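Local coordinates for PatF (PDB 4BG2), which probably acts in cyanobactin (patellamide) biosynthesis as a prenyltransferase-like protein, built on a ten-stranded antiparallel barrel wrapped by helices, at residues A[39-44]-A[66-71]; A[9-14]-A[45-50]; A[16-21]-A[300-305]. All blocks are in the same frame, centred on the assembly; numbering follows the deposited sequence. Where two conformers were deposited one is given.

Contact 1 of 3, residues A[39-44]-A[66-71]; sequences EAILEI and YEVCNN
In the helix-wrapped antiparallel barrel of the prenyltransferase (PT, or ABBA) fold, helix 34-42 lies against the outside of strand 60-70, and here Ile41 and Ile44 close on Val68. No hydrogen bond crosses the interface; it is held by apolar contacts, mostly between methyl groups, as suits a buried seam between a helix and a barrel wall. CG2 of Ile41 reaches CG2 of Val68 at 3.8 Å, the two side chains crossing at about a right angle. Ile41 holds CG1 between its backbone N and carbonyl carbon (chi1 70°), which sends that longer arm past Val68 to Val19 of helix 3-25 and leaves the short CG2 branch for the strand. Ile44 meets the other methyl of Val68: its CD1 stands 3.9 Å from CG1 of Val68, at the end of an extended chain. Val68 is thus touched by both isoleucines: CG2 of Ile41 lies against CB and CG2 and also comes near CG1, which CD1 of Ile44 meets from its own side. The valine's branching at CB also suits the extended backbone. Further along, CG2 of Ile44 comes 4.4 Å from CB of Asn70, whose amide is engaged elsewhere, OD1 with the backbone of Gln72 and ND2 with the carbonyl of Glu45. The carbonyls of Ile41 and Ile44 both receive NH1 of Arg15, which ties this part of the chain to helix 3-25. Around this core, Phe37, Cys48 and Val50 also touch Val68, while Ile121 of strand 116-124, the next strand of the barrel, packs on Ile41.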
ATOM      1  N   GLU A  39      11.111   4.391  14.637  1.00 36.92           N
ATOM      2  CA  GLU A  39      12.348   5.147  14.548  1.00 38.99           C
ATOM      3  C   GLU A  39      12.630   5.528  13.096  1.00 37.48           C
ATOM      4  O   GLU A  39      13.050   6.651  12.812  1.00 38.26           O
ATOM      5  CB  GLU A  39      13.527   4.354  15.137  1.00 42.06           C
ATOM      6  CG  GLU A  39      13.354   4.066  16.617  1.00 45.70           C
ATOM      7  CD  GLU A  39      14.439   3.179  17.221  1.00 50.39           C
ATOM      8  OE1 GLU A  39      14.769   2.103  16.659  1.00 52.02           O
ATOM      9  OE2 GLU A  39      14.959   3.563  18.292  1.00 54.21           O
ATOM     10  N   ALA A  40      12.381   4.614  12.163  1.00 35.41           N
ATOM     11  CA  ALA A  40      12.694   4.900  10.758  1.00 33.92           C
ATOM     12  C   ALA A  40      11.873   6.068  10.188  1.00 34.03           C
ATOM     13  O   ALA A  40      12.410   6.937   9.477  1.00 32.76           O
ATOM     14  CB  ALA A  40      12.531   3.669   9.913  1.00 32.89           C
ATOM     15  N   ILE A  41      10.586   6.117  10.507  1.00 32.53           N
ATOM     16  CA  ILE A  41       9.739   7.143   9.897  1.00 32.55           C
ATOM     17  C   ILE A  41       9.973   8.528  10.469  1.00 33.96           C
ATOM     18  O   ILE A  41       9.640   9.523   9.835  1.00 34.86           O
ATOM     19  CB  ILE A  41       8.240   6.821   9.966  1.00 31.03           C
ATOM     20  CG1 ILE A  41       7.728   6.932  11.404  1.00 32.82           C
ATOM     21  CG2 ILE A  41       7.961   5.476   9.312  1.00 29.76           C
ATOM     22  CD1 ILE A  41       6.296   6.489  11.556  1.00 34.11           C
ATOM     23  N   LEU A  42      10.532   8.592  11.666  1.00 36.09           N
ATOM     24  CA  LEU A  42      10.927   9.858  12.247  1.00 38.89           C
ATOM     25  C   LEU A  42      12.079  10.515  11.494  1.00 39.99           C
ATOM     26  O   LEU A  42      12.250  11.718  11.597  1.00 38.61           O
ATOM     27  CB  LEU A  42      11.322   9.678  13.716  1.00 42.60           C
ATOM     28  CG  LEU A  42      10.184   9.396  14.701  1.00 42.92           C
ATOM     29  CD1 LEU A  42      10.739   9.297  16.121  1.00 45.91           C
ATOM     30  CD2 LEU A  42       9.133  10.482  14.616  1.00 44.10           C
ATOM     31  N   GLU A  43      12.858   9.727  10.747  1.00 39.12           N
ATOM     32  CA  GLU A  43      13.968  10.256   9.970  1.00 41.50           C
ATOM     33  C   GLU A  43      13.568  10.816   8.617  1.00 40.65           C
ATOM     34  O   GLU A  43      14.387  11.440   7.957  1.00 41.04           O
ATOM     35  CB  GLU A  43      15.035   9.183   9.754  1.00 44.52           C
ATOM     36  CG  GLU A  43      15.652   8.654  11.037  1.00 48.08           C
ATOM     37  CD  GLU A  43      16.842   7.741  10.767  1.00 52.76           C
ATOM     38  OE1 GLU A  43      16.760   6.880   9.863  1.00 56.64           O
ATOM     39  OE2 GLU A  43      17.873   7.893  11.448  1.00 58.60           O
ATOM     40  N   ILE A  44      12.325  10.614   8.186  1.00 38.51           N
ATOM     41  CA  ILE A  44      11.891  11.139   6.899  1.00 37.00           C
ATOM     42  C   ILE A  44      11.683  12.640   7.012  1.00 40.37           C
ATOM     43  O   ILE A  44      10.970  13.114   7.915  1.00 39.55           O
ATOM     44  CB  ILE A  44      10.615  10.456   6.383  1.00 35.84           C
ATOM     45  CG1 ILE A  44      10.861   8.957   6.247  1.00 34.85           C
ATOM     46  CG2 ILE A  44      10.230  11.009   5.009  1.00 36.82           C
ATOM     47  CD1 ILE A  44       9.602   8.157   6.060  1.00 34.21           C
ATOM     48  N   TYR A  66       1.433  -0.405   8.140  1.00 24.32           N
ATOM     49  CA  TYR A  66       1.638   0.988   7.794  1.00 24.63           C
ATOM     50  C   TYR A  66       2.459   1.157   6.537  1.00 24.40           C
ATOM     51  O   TYR A  66       3.458   0.440   6.324  1.00 26.14           O
ATOM     52  CB  TYR A  66       2.428   1.678   8.891  1.00 26.31           C
ATOM     53  CG  TYR A  66       1.865   1.481  10.264  1.00 28.11           C
ATOM     54  CD1 TYR A  66       0.825   2.280  10.718  1.00 27.33           C
ATOM     55  CD2 TYR A  66       2.392   0.523  11.131  1.00 28.54           C
ATOM     56  CE1 TYR A  66       0.300   2.113  11.979  1.00 28.41           C
ATOM     57  CE2 TYR A  66       1.882   0.366  12.412  1.00 30.68           C
ATOM     58  CZ  TYR A  66       0.827   1.167  12.821  1.00 31.34           C
ATOM     59  OH  TYR A  66       0.276   1.037  14.084  1.00 37.84           O
ATOM     60  N   GLU A  67       2.070   2.131   5.725  1.00 24.60           N
ATOM     61  CA  GLU A  67       2.908   2.652   4.650  0.50 23.81           C
ATOM     62  C   GLU A  67       3.078   4.148   4.908  1.00 25.80           C
ATOM     63  O   GLU A  67       2.099   4.862   5.077  1.00 24.92           O
ATOM     64  CB  GLU A  67       2.265   2.492   3.258  0.50 23.33           C
ATOM     65  CG  GLU A  67       2.007   1.111   2.750  0.50 23.01           C
ATOM     66  CD  GLU A  67       3.210   0.211   2.848  0.50 21.71           C
ATOM     67  OE1 GLU A  67       4.450   0.608   2.535  0.50 19.86           O
ATOM     68  OE2 GLU A  67       2.824  -0.888   3.237  0.50 18.27           O
ATOM     69  N   VAL A  68       4.331   4.611   4.909  1.00 26.80           N
ATOM     70  CA  VAL A  68       4.657   5.999   5.100  1.00 24.94           C
ATOM     71  C   VAL A  68       5.478   6.527   3.932  1.00 26.34           C
ATOM     72  O   VAL A  68       6.429   5.871   3.443  1.00 25.24           O
ATOM     73  CB  VAL A  68       5.442   6.169   6.401  1.00 25.50           C
ATOM     74  CG1 VAL A  68       5.794   7.643   6.626  1.00 26.35           C
ATOM     75  CG2 VAL A  68       4.626   5.643   7.573  1.00 25.61           C
ATOM     76  N   CYS A  69       5.138   7.718   3.471  1.00 28.64           N
ATOM     77  CA  CYS A  69       6.008   8.388   2.510  1.00 31.17           C
ATOM     78  C   CYS A  69       5.849   9.891   2.542  1.00 32.34           C
ATOM     79  O   CYS A  69       4.837  10.422   3.006  1.00 30.43           O
ATOM     80  CB  CYS A  69       5.752   7.881   1.088  1.00 32.31           C
ATOM     81  SG  CYS A  69       4.123   8.317   0.408  1.00 34.92           S
ATOM     82  N   ASN A  70       6.862  10.559   1.998  1.00 32.71           N
ATOM     83  CA  ASN A  70       6.817  11.979   1.803  1.00 35.24           C
ATOM     84  C   ASN A  70       5.736  12.294   0.776  1.00 34.92           C
ATOM     85  O   ASN A  70       5.609  11.614  -0.235  1.00 34.31           O
ATOM     86  CB  ASN A  70       8.191  12.494   1.357  1.00 37.67           C
ATOM     87  CG  ASN A  70       8.194  13.978   1.134  1.00 41.24           C
ATOM     88  OD1 ASN A  70       7.603  14.468   0.172  1.00 44.44           O
ATOM     89  ND2 ASN A  70       8.832  14.714   2.035  1.00 45.59           N
ATOM     90  N   ASN A  71       4.933  13.297   1.073  1.00 37.02           N
ATOM     91  CA  ASN A  71       3.779  13.623   0.256  1.00 40.55           C
ATOM     92  C   ASN A  71       3.947  14.985  -0.397  1.00 45.30           C
ATOM     93  O   ASN A  71       2.986  15.526  -0.899  1.00 48.05           O
ATOM     94  CB  ASN A  71       2.481  13.531   1.091  1.00 39.59           C
ATOM     95  CG  ASN A  71       2.435  14.520   2.256  1.00 40.72           C
ATOM     96  OD1 ASN A  71       3.101  15.561   2.263  1.00 42.57           O
ATOM     97  ND2 ASN A  71       1.611  14.207   3.236  1.00 42.01           N
TER

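Contact 2 of 3, residues A[9-14]-A[45-50]; sequences NQRKDR and EGSCSV
Arg11 stretches from helix 3-25 across the peptide joining Gly46 to Ser47. Its CB points at the loop, and an almost fully extended chain carries CD to 3.7 Å from Gly46 O. One atom on, NE passes 3.8 Å from Ser47 CB. The guanidinium then lies over the peptide with one face: Ser47 N sits above its centre, 4.1 Å from CZ, and Gly46 C nearer the rim, 3.9 Å from NH1. The flat cation therefore covers the backbone while its N-H groups look elsewhere, NE making a salt bridge with Glu305. Gly46 suits this turn because its backbone conformation would press any side chain against the carbonyl of Glu45. Ser47, small enough to sit beneath the arginine, turns OG away from its own backbone N (chi1 -178°) to bond Asp304.

Lys12, next on the helix, extends along a separate path to a salt bridge, NZ to Glu45 OE2 at 3.2 Å. The ammonium approaches that oxygen on its syn side, 34° out of the carboxylate plane. Glu45 sets out away from the helix and is brought back by a bend at chi2; its OE1 is bonded by Asn8. Polar, long-armed residues are apt at this partly solvent-facing rim, where an outer helix of a PT-type barrel is fastened to the loop leading into strand 48-57.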
ATOM      1  N   ASN A   9       9.252  19.582  13.509  1.00 40.48           N
ATOM      2  CA  ASN A   9       9.178  18.719  14.702  1.00 41.13           C
ATOM      3  C   ASN A   9       7.750  18.283  15.012  1.00 39.63           C
ATOM      4  O   ASN A   9       7.519  17.185  15.503  1.00 39.50           O
ATOM      5  CB  ASN A   9       9.739  19.435  15.944  1.00 44.60           C
ATOM      6  CG  ASN A   9      11.180  19.883  15.767  1.00 48.03           C
ATOM      7  OD1 ASN A   9      11.894  19.410  14.888  1.00 50.49           O
ATOM      8  ND2 ASN A   9      11.618  20.785  16.627  1.00 51.78           N
ATOM      9  N   GLN A  10       6.795  19.178  14.773  1.00 39.10           N
ATOM     10  CA  GLN A  10       5.388  18.859  15.017  1.00 41.15           C
ATOM     11  C   GLN A  10       4.844  17.834  14.010  1.00 37.26           C
ATOM     12  O   GLN A  10       4.133  16.929  14.387  1.00 37.35           O
ATOM     13  CB  GLN A  10       4.548  20.128  15.019  1.00 44.52           C
ATOM     14  CG  GLN A  10       4.701  20.900  16.314  1.00 50.09           C
ATOM     15  CD  GLN A  10       3.960  22.216  16.304  1.00 55.30           C
ATOM     16  OE1 GLN A  10       4.218  23.086  15.474  1.00 55.41           O
ATOM     17  NE2 GLN A  10       3.036  22.368  17.229  1.00 62.79           N
ATOM     18  N   ARG A  11       5.209  17.944  12.742  1.00 36.05           N
ATOM     19  CA  ARG A  11       4.876  16.869  11.805  1.00 36.48           C
ATOM     20  C   ARG A  11       5.350  15.507  12.321  1.00 33.75           C
ATOM     21  O   ARG A  11       4.608  14.523  12.267  1.00 32.37           O
ATOM     22  CB  ARG A  11       5.540  17.082  10.471  1.00 39.49           C
ATOM     23  CG  ARG A  11       5.005  18.225   9.659  1.00 44.21           C
ATOM     24  CD  ARG A  11       6.136  18.591   8.741  1.00 47.67           C
ATOM     25  NE  ARG A  11       5.770  19.477   7.657  1.00 54.79           N
ATOM     26  CZ  ARG A  11       6.665  20.171   6.969  1.00 57.33           C
ATOM     27  NH1 ARG A  11       7.962  20.073   7.262  1.00 54.96           N
ATOM     28  NH2 ARG A  11       6.262  20.948   5.972  1.00 64.25           N
ATOM     29  N   LYS A  12       6.599  15.448  12.780  1.00 32.72           N
ATOM     30  CA  LYS A  12       7.173  14.196  13.266  1.00 34.36           C
ATOM     31  C   LYS A  12       6.413  13.630  14.450  1.00 34.93           C
ATOM     32  O   LYS A  12       6.201  12.411  14.543  1.00 35.53           O
ATOM     33  CB  LYS A  12       8.658  14.366  13.617  1.00 37.50           C
ATOM     34  CG  LYS A  12       9.522  14.531  12.375  1.00 40.36           C
ATOM     35  CD  LYS A  12      10.995  14.753  12.692  1.00 46.18           C
ATOM     36  CE  LYS A  12      11.781  14.916  11.400  1.00 50.81           C
ATOM     37  NZ  LYS A  12      13.237  15.086  11.648  1.00 58.18           N
ATOM     38  N   ASP A  13       5.989  14.500  15.352  1.00 36.11           N
ATOM     39  CA  ASP A  13       5.144  14.079  16.477  1.00 39.77           C
ATOM     40  C   ASP A  13       3.792  13.555  15.996  1.00 36.96           C
ATOM     41  O   ASP A  13       3.332  12.540  16.478  1.00 36.34           O
ATOM     42  CB  ASP A  13       4.926  15.239  17.458  1.00 44.80           C
ATOM     43  CG  ASP A  13       6.218  15.720  18.093  1.00 50.32           C
ATOM     44  OD1 ASP A  13       7.043  14.878  18.493  1.00 54.25           O
ATOM     45  OD2 ASP A  13       6.413  16.950  18.202  1.00 56.78           O
ATOM     46  N   ARG A  14       3.157  14.244  15.049  1.00 36.52           N
ATOM     47  CA  ARG A  14       1.849  13.792  14.535  1.00 38.48           C
ATOM     48  C   ARG A  14       1.927  12.427  13.834  1.00 35.38           C
ATOM     49  O   ARG A  14       1.063  11.567  14.006  1.00 34.89           O
ATOM     50  CB  ARG A  14       1.262  14.820  13.575  1.00 43.19           C
ATOM     51  CG  ARG A  14       0.582  15.979  14.275  1.00 51.97           C
ATOM     52  CD  ARG A  14      -0.513  16.592  13.409  1.00 59.62           C
ATOM     53  NE  ARG A  14      -0.651  18.023  13.652  1.00 66.24           N
ATOM     54  CZ  ARG A  14       0.188  18.961  13.213  1.00 66.80           C
ATOM     55  NH1 ARG A  14       1.266  18.653  12.491  1.00 62.58           N
ATOM     56  NH2 ARG A  14      -0.055  20.231  13.508  1.00 72.99           N
ATOM     57  N   GLU A  45      12.326  13.390   6.112  1.00 42.56           N
ATOM     58  CA  GLU A  45      12.215  14.847   6.115  1.00 47.63           C
ATOM     59  C   GLU A  45      11.000  15.332   5.322  1.00 46.31           C
ATOM     60  O   GLU A  45      10.552  14.679   4.370  1.00 45.87           O
ATOM     61  CB  GLU A  45      13.500  15.506   5.582  1.00 53.58           C
ATOM     62  CG  GLU A  45      14.677  15.502   6.568  1.00 58.32           C
ATOM     63  CD  GLU A  45      14.338  16.117   7.930  1.00 64.54           C
ATOM     64  OE1 GLU A  45      13.559  17.104   7.979  1.00 66.04           O
ATOM     65  OE2 GLU A  45      14.842  15.602   8.960  1.00 65.75           O
ATOM     66  N   GLY A  46      10.475  16.488   5.723  1.00 47.17           N
ATOM     67  CA  GLY A  46       9.314  17.083   5.068  1.00 47.38           C
ATOM     68  C   GLY A  46       8.017  16.543   5.641  1.00 46.24           C
ATOM     69  O   GLY A  46       7.982  16.043   6.751  1.00 48.74           O
ATOM     70  N   SER A  47       6.948  16.638   4.869  1.00 44.40           N
ATOM     71  CA  SER A  47       5.637  16.222   5.321  1.00 43.11           C
ATOM     72  C   SER A  47       5.364  14.830   4.769  1.00 40.22           C
ATOM     73  O   SER A  47       5.591  14.577   3.584  1.00 39.70           O
ATOM     74  CB  SER A  47       4.590  17.212   4.806  1.00 44.34           C
ATOM     75  OG  SER A  47       3.302  16.869   5.270  1.00 45.60           O
ATOM     76  N   CYS A  48       4.863  13.951   5.630  1.00 37.51           N
ATOM     77  CA  CYS A  48       4.540  12.581   5.279  1.00 35.66           C
ATOM     78  C   CYS A  48       3.058  12.271   5.398  1.00 33.04           C
ATOM     79  O   CYS A  48       2.333  12.901   6.161  1.00 32.37           O
ATOM     80  CB  CYS A  48       5.294  11.629   6.196  1.00 36.59           C
ATOM     81  SG  CYS A  48       7.070  11.523   5.843  1.00 38.65           S
ATOM     82  N   SER A  49       2.628  11.279   4.633  1.00 31.72           N
ATOM     83  CA  SER A  49       1.348  10.639   4.852  1.00 32.28           C
ATOM     84  C   SER A  49       1.581   9.269   5.477  1.00 28.57           C
ATOM     85  O   SER A  49       2.550   8.576   5.148  1.00 29.43           O
ATOM     86  CB  SER A  49       0.549  10.546   3.547  1.00 35.13           C
ATOM     87  OG  SER A  49       0.756   9.300   2.931  1.00 38.25           O
ATOM     88  N   VAL A  50       0.737   8.903   6.428  1.00 26.41           N
ATOM     89  CA  VAL A  50       0.801   7.599   7.047  1.00 26.24           C
ATOM     90  C   VAL A  50      -0.451   6.855   6.669  1.00 26.47           C
ATOM     91  O   VAL A  50      -1.567   7.325   6.960  1.00 28.40           O
ATOM     92  CB  VAL A  50       0.885   7.679   8.582  1.00 25.87           C
ATOM     93  CG1 VAL A  50       0.906   6.278   9.184  1.00 26.27           C
ATOM     94  CG2 VAL A  50       2.092   8.492   9.023  1.00 27.34           C
TER

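Contact 3 of 3, residues A[16-21]-A[300-305]; sequences LQFVRT and YDQWDE
Phe18 lays one face of its ring on the side chain of Gln302. The centre of that face is covered by a CH-pi contact: Gln302 CB stands 3.6 Å from the centroid of the Phe18 ring, only 11° off the ring normal. Because the glutamine runs extended beyond CG, its amide continues past the same ring, tilted 31° to it, and OE1 comes to 3.5 Å from Phe18 CB. At the far end the ring meets backbone instead, with Trp303 O beside CZ at 3.6 Å, near the ring plane, and Asp304 CA by CE2.

A second shell fixes these groups. One water donates to Phe18 O (2.9 Å) and to Gln302 OE1 (3.1 Å), and accepts from Tyr300 OH at 2.8 Å. Gln302 NE2 is held by the carbonyl of Gly274, so both ends of the amide are occupied and its rotation is settled. Asp304 is pinned in turn by Arg15 and the amide of Cys48. Val50 and Cys275, which is disulfide-bonded to Cys306, also touch the phenylalanine.

With an alanine at Phe18, the face covering Gln302 would be missing, and a gap would probably open between helix and strand beside the carbonyl of Trp303. The ring thus covers both the CB and the flat amide of the glutamine, whose polar atoms find their hydrogen bonds with the water and the carbonyl of Gly274.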
ATOM      1  N   LEU A  16       3.969   9.978  14.429  1.00 32.30           N
ATOM      2  CA  LEU A  16       4.082   8.948  15.453  1.00 34.49           C
ATOM      3  C   LEU A  16       2.739   8.715  16.126  1.00 34.17           C
ATOM      4  O   LEU A  16       2.370   7.590  16.426  1.00 35.63           O
ATOM      5  CB  LEU A  16       5.122   9.377  16.495  1.00 37.59           C
ATOM      6  CG  LEU A  16       5.548   8.324  17.511  1.00 43.40           C
ATOM      7  CD1 LEU A  16       5.881   7.006  16.833  1.00 44.29           C
ATOM      8  CD2 LEU A  16       6.740   8.847  18.308  1.00 49.04           C
ATOM      9  N   GLN A  17       2.007   9.788  16.360  1.00 31.10           N
ATOM     10  CA  GLN A  17       0.709   9.685  17.003  1.00 33.95           C
ATOM     11  C   GLN A  17      -0.287   8.895  16.146  1.00 30.49           C
ATOM     12  O   GLN A  17      -0.972   8.030  16.657  1.00 29.03           O
ATOM     13  CB  GLN A  17       0.179  11.068  17.368  1.00 37.66           C
ATOM     14  CG  GLN A  17      -1.119  10.963  18.139  1.00 42.90           C
ATOM     15  CD  GLN A  17      -0.991  10.164  19.432  1.00 47.06           C
ATOM     16  OE1 GLN A  17       0.004  10.268  20.151  1.00 56.68           O
ATOM     17  NE2 GLN A  17      -1.987   9.349  19.720  1.00 49.58           N
ATOM     18  N   PHE A  18      -0.306   9.138  14.836  1.00 28.84           N
ATOM     19  CA  PHE A  18      -1.096   8.285  13.927  1.00 28.86           C
ATOM     20  C   PHE A  18      -0.785   6.807  14.122  1.00 29.28           C
ATOM     21  O   PHE A  18      -1.686   5.979  14.245  1.00 26.45           O
ATOM     22  CB  PHE A  18      -0.860   8.632  12.451  1.00 26.64           C
ATOM     23  CG  PHE A  18      -1.221  10.044  12.095  1.00 27.85           C
ATOM     24  CD1 PHE A  18      -2.199  10.721  12.790  1.00 28.86           C
ATOM     25  CD2 PHE A  18      -0.568  10.695  11.063  1.00 27.81           C
ATOM     26  CE1 PHE A  18      -2.523  12.025  12.465  1.00 29.70           C
ATOM     27  CE2 PHE A  18      -0.899  11.988  10.719  1.00 28.35           C
ATOM     28  CZ  PHE A  18      -1.881  12.656  11.425  1.00 29.23           C
ATOM     29  N   VAL A  19       0.510   6.486  14.113  1.00 29.65           N
ATOM     30  CA  VAL A  19       0.937   5.102  14.219  1.00 29.12           C
ATOM     31  C   VAL A  19       0.529   4.542  15.598  1.00 29.99           C
ATOM     32  O   VAL A  19       0.000   3.434  15.689  1.00 29.87           O
ATOM     33  CB  VAL A  19       2.454   4.984  13.975  1.00 29.62           C
ATOM     34  CG1 VAL A  19       2.959   3.635  14.404  1.00 30.89           C
ATOM     35  CG2 VAL A  19       2.790   5.259  12.516  1.00 29.20           C
ATOM     36  N   ARG A  20       0.744   5.309  16.651  1.00 31.81           N
ATOM     37  CA  ARG A  20       0.384   4.866  18.019  1.00 34.20           C
ATOM     38  C   ARG A  20      -1.141   4.725  18.217  1.00 33.41           C
ATOM     39  O   ARG A  20      -1.612   3.729  18.738  1.00 31.58           O
ATOM     40  CB  ARG A  20       0.948   5.814  19.062  1.00 36.28           C
ATOM     41  CG  ARG A  20       2.473   5.789  19.160  1.00 39.62           C
ATOM     42  CD  ARG A  20       2.988   4.575  19.925  1.00 43.00           C
ATOM     43  NE  ARG A  20       4.444   4.417  19.809  1.00 45.16           N
ATOM     44  CZ  ARG A  20       5.337   5.173  20.449  1.00 46.21           C
ATOM     45  NH1 ARG A  20       4.947   6.164  21.246  1.00 48.81           N
ATOM     46  NH2 ARG A  20       6.635   4.947  20.282  1.00 47.14           N
ATOM     47  N   THR A  21      -1.897   5.709  17.758  1.00 32.97           N
ATOM     48  CA  THR A  21      -3.357   5.652  17.850  1.00 34.53           C
ATOM     49  C   THR A  21      -3.930   4.423  17.157  1.00 33.91           C
ATOM     50  O   THR A  21      -4.848   3.791  17.658  1.00 33.30           O
ATOM     51  CB  THR A  21      -3.972   6.919  17.276  1.00 34.87           C
ATOM     52  OG1 THR A  21      -3.432   8.031  17.992  1.00 35.26           O
ATOM     53  CG2 THR A  21      -5.507   6.906  17.410  1.00 35.85           C
ATOM     54  N   TYR A 300      -6.642   3.554   5.679  1.00 27.81           N
ATOM     55  CA  TYR A 300      -6.949   4.959   5.831  1.00 28.86           C
ATOM     56  C   TYR A 300      -5.640   5.744   5.887  1.00 28.97           C
ATOM     57  O   TYR A 300      -4.635   5.242   6.405  1.00 26.96           O
ATOM     58  CB  TYR A 300      -7.844   5.209   7.055  1.00 31.19           C
ATOM     59  CG  TYR A 300      -7.224   4.897   8.385  1.00 31.75           C
ATOM     60  CD1 TYR A 300      -7.275   3.621   8.912  1.00 30.98           C
ATOM     61  CD2 TYR A 300      -6.622   5.889   9.132  1.00 33.13           C
ATOM     62  CE1 TYR A 300      -6.721   3.341  10.149  1.00 33.03           C
ATOM     63  CE2 TYR A 300      -6.080   5.619  10.373  1.00 33.98           C
ATOM     64  CZ  TYR A 300      -6.118   4.343  10.866  1.00 33.36           C
ATOM     65  OH  TYR A 300      -5.544   4.079  12.083  1.00 35.72           O
ATOM     66  N   ASP A 301      -5.675   6.973   5.371  1.00 30.17           N
ATOM     67  CA  ASP A 301      -4.502   7.796   5.130  1.00 31.74           C
ATOM     68  C   ASP A 301      -4.617   9.076   5.931  1.00 32.91           C
ATOM     69  O   ASP A 301      -5.655   9.759   5.882  1.00 33.92           O
ATOM     70  CB  ASP A 301      -4.411   8.103   3.634  1.00 34.79           C
ATOM     71  CG  ASP A 301      -3.093   8.786   3.224  1.00 40.08           C
ATOM     72  OD1 ASP A 301      -2.081   8.726   3.960  1.00 43.92           O
ATOM     73  OD2 ASP A 301      -3.065   9.381   2.117  1.00 43.50           O
ATOM     74  N   GLN A 302      -3.564   9.387   6.689  1.00 30.70           N
ATOM     75  CA  GLN A 302      -3.502  10.586   7.500  1.00 31.78           C
ATOM     76  C   GLN A 302      -2.261  11.401   7.141  1.00 33.24           C
ATOM     77  O   GLN A 302      -1.172  10.833   6.921  1.00 29.72           O
ATOM     78  CB  GLN A 302      -3.502  10.208   8.976  1.00 31.63           C
ATOM     79  CG  GLN A 302      -4.818   9.595   9.433  1.00 32.55           C
ATOM     80  CD  GLN A 302      -4.771   9.114  10.869  1.00 32.58           C
ATOM     81  OE1 GLN A 302      -4.075   8.155  11.170  1.00 31.84           O
ATOM     82  NE2 GLN A 302      -5.534   9.754  11.750  1.00 33.47           N
ATOM     83  N   TRP A 303      -2.432  12.723   7.052  1.00 35.88           N
ATOM     84  CA  TRP A 303      -1.356  13.633   6.667  1.00 38.75           C
ATOM     85  C   TRP A 303      -0.843  14.364   7.906  1.00 39.15           C
ATOM     86  O   TRP A 303      -1.616  14.934   8.675  1.00 37.54           O
ATOM     87  CB  TRP A 303      -1.808  14.599   5.539  1.00 43.03           C
ATOM     88  CG  TRP A 303      -1.955  13.882   4.160  1.00 48.27           C
ATOM     89  CD1 TRP A 303      -2.307  12.555   3.946  1.00 47.40           C
ATOM     90  CD2 TRP A 303      -1.782  14.457   2.838  1.00 52.00           C
ATOM     91  NE1 TRP A 303      -2.333  12.283   2.598  1.00 48.69           N
ATOM     92  CE2 TRP A 303      -2.025  13.422   1.896  1.00 52.24           C
ATOM     93  CE3 TRP A 303      -1.441  15.736   2.363  1.00 56.39           C
ATOM     94  CZ2 TRP A 303      -1.934  13.632   0.512  1.00 53.38           C
ATOM     95  CZ3 TRP A 303      -1.361  15.943   0.988  1.00 57.46           C
ATOM     96  CH2 TRP A 303      -1.603  14.893   0.080  1.00 56.13           C
ATOM     97  N   ASP A 304       0.481  14.343   8.097  1.00 38.41           N
ATOM     98  CA  ASP A 304       1.077  14.825   9.345  1.00 39.95           C
ATOM     99  C   ASP A 304       1.066  16.334   9.534  1.00 43.08           C
ATOM    100  O   ASP A 304       1.518  16.820  10.551  1.00 43.55           O
ATOM    101  CB  ASP A 304       2.485  14.250   9.533  1.00 38.34           C
ATOM    102  CG  ASP A 304       3.495  14.783   8.515  1.00 39.61           C
ATOM    103  OD1 ASP A 304       3.243  15.795   7.814  1.00 39.11           O
ATOM    104  OD2 ASP A 304       4.589  14.184   8.451  1.00 38.12           O
ATOM    105  N   GLU A 305       0.565  17.076   8.557  1.00 47.92           N
ATOM    106  CA  GLU A 305       0.301  18.497   8.742  1.00 55.03           C
ATOM    107  C   GLU A 305      -1.102  18.765   9.306  1.00 58.11           C
ATOM    108  O   GLU A 305      -1.432  19.908   9.567  1.00 60.95           O
ATOM    109  CB  GLU A 305       0.484  19.234   7.412  1.00 58.23           C
ATOM    110  CG  GLU A 305       1.833  18.962   6.756  1.00 60.04           C
ATOM    111  CD  GLU A 305       2.737  20.166   6.702  1.00 65.88           C
ATOM    112  OE1 GLU A 305       3.050  20.692   7.797  1.00 72.07           O
ATOM    113  OE2 GLU A 305       3.153  20.563   5.574  1.00 68.11           O
TER
HETATM  114  O   HOH W   1      -4.457   6.208  13.514  1.00 35.48           O

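The three contacts form one continuous patch on the same side of the barrel, their centres 8 to 10 Å apart. Along the chain the segments run 9-14, 16-21, 39-44, 45-50, 66-71 and 300-305: contact 2 crosses both others, and contact 1 is nested inside the long loop closed by contact 3. Helix 3-25 serves contacts 2 and 3, and helix 34-42, the next helix, serves contact 1. Strand 48-57 lies between strands 60-70 and 295-303, so the three strands reached are neighbours. Since 48-57 and 295-303 are the first and last strands in sheet order, the N-terminal helices cover the seam where the barrel closes.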